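Local coordinates for protein tricorn protease (Thermoplasma acidophilum, PDB 1K32) that degrades peptides as a serine protease of the S41 family, probably acting on products released by the proteasome, at residues S736-C741 with F831-S836. Sequence-based numbering, arbitrary orientation.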
loop_
_atom_site.group_PDB
_atom_site.type_symbol
_atom_site.label_atom_id
_atom_site.label_comp_id
_atom_site.label_asym_id
_atom_site.label_seq_id
_atom_site.Cartn_x
_atom_site.Cartn_y
_atom_site.Cartn_z
ATOM N N SER A 736 1.848 18.910 -45.703
ATOM C CA SER A 736 0.684 19.233 -46.505
ATOM C C SER A 736 -0.543 19.085 -45.620
ATOM O O SER A 736 -0.616 18.151 -44.822
ATOM C CB SER A 736 0.569 18.275 -47.684
ATOM O OG SER A 736 -0.440 18.695 -48.573
ATOM N N GLY A 737 -1.501 20.002 -45.762
ATOM C CA GLY A 737 -2.717 19.920 -44.971
ATOM C C GLY A 737 -3.847 19.479 -45.874
ATOM O O GLY A 737 -4.064 20.053 -46.938
ATOM N N ARG A 738 -4.584 18.457 -45.463
ATOM C CA ARG A 738 -5.664 17.981 -46.302
ATOM C C ARG A 738 -6.960 17.697 -45.570
ATOM O O ARG A 738 -6.964 17.329 -44.402
ATOM C CB ARG A 738 -5.206 16.731 -47.062
ATOM C CG ARG A 738 -4.206 17.028 -48.166
ATOM C CD ARG A 738 -3.134 15.978 -48.195
ATOM N NE ARG A 738 -2.113 16.245 -49.208
ATOM C CZ ARG A 738 -2.271 16.053 -50.513
ATOM N NH1 ARG A 738 -1.273 16.323 -51.343
ATOM N NH2 ARG A 738 -3.420 15.592 -50.991
ATOM N N ILE A 739 -8.064 17.889 -46.278
ATOM C CA ILE A 739 -9.388 17.641 -45.726
ATOM C C ILE A 739 -10.211 16.903 -46.775
ATOM O O ILE A 739 -11.434 16.954 -46.784
ATOM C CB ILE A 739 -10.076 18.961 -45.312
ATOM C CG1 ILE A 739 -10.270 19.871 -46.521
ATOM C CG2 ILE A 739 -9.228 19.662 -44.259
ATOM C CD1 ILE A 739 -10.907 21.226 -46.179
ATOM N N ALA A 740 -9.508 16.204 -47.661
ATOM C CA ALA A 740 -10.145 15.428 -48.722
ATOM C C ALA A 740 -11.126 16.264 -49.543
ATOM O O ALA A 740 -12.279 15.871 -49.756
ATOM C CB ALA A 740 -10.858 14.209 -48.128
ATOM N N CYS A 741 -10.663 17.418 -49.997
ATOM C CA CYS A 741 -11.474 18.294 -50.831
ATOM C C CYS A 741 -10.596 18.870 -51.936
ATOM O O CYS A 741 -9.402 19.069 -51.735
ATOM C CB CYS A 741 -12.053 19.461 -50.019
ATOM S SG CYS A 741 -13.391 19.075 -48.871
ATOM N N PHE A 831 -5.775 7.728 -49.094
ATOM C CA PHE A 831 -6.661 6.586 -48.926
ATOM C C PHE A 831 -8.116 6.997 -49.132
ATOM O O PHE A 831 -8.889 6.251 -49.730
ATOM C CB PHE A 831 -6.484 5.957 -47.539
ATOM C CG PHE A 831 -7.275 4.696 -47.348
ATOM C CD1 PHE A 831 -6.957 3.543 -48.067
ATOM C CD2 PHE A 831 -8.339 4.658 -46.453
ATOM C CE1 PHE A 831 -7.684 2.374 -47.893
ATOM C CE2 PHE A 831 -9.078 3.485 -46.270
ATOM C CZ PHE A 831 -8.745 2.342 -46.993
ATOM N N ILE A 832 -8.492 8.176 -48.630
ATOM C CA ILE A 832 -9.864 8.665 -48.807
ATOM C C ILE A 832 -10.141 8.794 -50.298
ATOM O O ILE A 832 -11.164 8.307 -50.788
ATOM C CB ILE A 832 -10.082 10.036 -48.128
ATOM C CG1 ILE A 832 -9.927 9.885 -46.612
ATOM C CG2 ILE A 832 -11.480 10.578 -48.469
ATOM C CD1 ILE A 832 -9.867 11.202 -45.838
ATOM N N ARG A 833 -9.218 9.435 -51.016
ATOM C CA ARG A 833 -9.351 9.614 -52.459
ATOM C C ARG A 833 -9.446 8.262 -53.164
ATOM O O ARG A 833 -10.184 8.114 -54.128
ATOM C CB ARG A 833 -8.160 10.410 -53.013
ATOM C CG ARG A 833 -8.171 11.895 -52.655
ATOM C CD ARG A 833 -6.866 12.606 -53.034
ATOM N NE ARG A 833 -6.855 13.971 -52.510
ATOM C CZ ARG A 833 -7.460 15.000 -53.095
ATOM N NH1 ARG A 833 -7.411 16.194 -52.534
ATOM N NH2 ARG A 833 -8.083 14.843 -54.252
ATOM N N TYR A 834 -8.699 7.277 -52.674
ATOM C CA TYR A 834 -8.712 5.927 -53.253
ATOM C C TYR A 834 -10.067 5.232 -53.072
ATOM O O TYR A 834 -10.646 4.696 -54.025
ATOM C CB TYR A 834 -7.632 5.051 -52.610
ATOM C CG TYR A 834 -7.792 3.591 -52.968
ATOM C CD1 TYR A 834 -7.558 3.150 -54.270
ATOM C CD2 TYR A 834 -8.263 2.672 -52.030
ATOM C CE1 TYR A 834 -7.792 1.837 -54.638
ATOM C CE2 TYR A 834 -8.505 1.345 -52.384
ATOM C CZ TYR A 834 -8.269 0.935 -53.691
ATOM O OH TYR A 834 -8.527 -0.360 -54.059
ATOM N N ARG A 835 -10.568 5.213 -51.844
ATOM C CA ARG A 835 -11.857 4.569 -51.597
ATOM C C ARG A 835 -12.990 5.295 -52.338
ATOM O O ARG A 835 -13.902 4.653 -52.863
ATOM C CB ARG A 835 -12.125 4.481 -50.087
ATOM C CG ARG A 835 -11.163 3.537 -49.343
ATOM C CD ARG A 835 -11.550 2.061 -49.471
ATOM N NE ARG A 835 -12.915 1.885 -48.999
ATOM C CZ ARG A 835 -13.929 1.505 -49.765
ATOM N NH1 ARG A 835 -15.136 1.414 -49.234
ATOM N NH2 ARG A 835 -13.730 1.177 -51.041
ATOM N N SER A 836 -12.934 6.627 -52.400
ATOM C CA SER A 836 -13.958 7.377 -53.140
ATOM C C SER A 836 -13.919 6.931 -54.621
ATOM O O SER A 836 -14.951 6.708 -55.244
ATOM C CB SER A 836 -13.694 8.887 -53.018
ATOM O OG SER A 836 -14.267 9.630 -54.084
#
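The carboxylate oxygen OD2 of D829 is gripped by two arginines in salt bridges, R738 through NH2 from the loop and R833 through NE from the helix side. The loop leads into strand 741-746, the first strand of the PDZ-like domain. Helix 830-848 follows strand 818-824 of the same antiparallel sheet and precedes strand 853-857 of the parallel sheet. The two guanidinium groups come within 4.1 Å, measured from R738 NH2 to R833 NE. Their planes stand nearly perpendicular, 88° apart, and R833 NE lies at the edge of the R738 group. The shared carboxylate probably offsets the like charges. R833 runs extended from CG to NE, and this carries its head across to the loop. There NH1 lies 3.6 Å from C741 O, which approaches the guanidinium obliquely, while NH2 forms a salt bridge with D742, the next residue. In R738 a bend at chi2 (140°) turns the guanidinium toward S736 OG and the shared carboxylate. Its NE makes a weak hydrogen bond of 3.0 Å to S736 OG, with an N-H...O angle of 133°. The backbone oxygens of F98 and A126 take further hydrogen bonds from NH1 and NH2 of R738, so this arginine also ties the loop to the N-terminal part of the chain. Beside the charged cluster is a small apolar contact. Two carbons of I832 meet the methyl of A740 from the helix side. A740 CB sits 3.7 Å from I832 CG2 and 3.9 Å from I832 CD1.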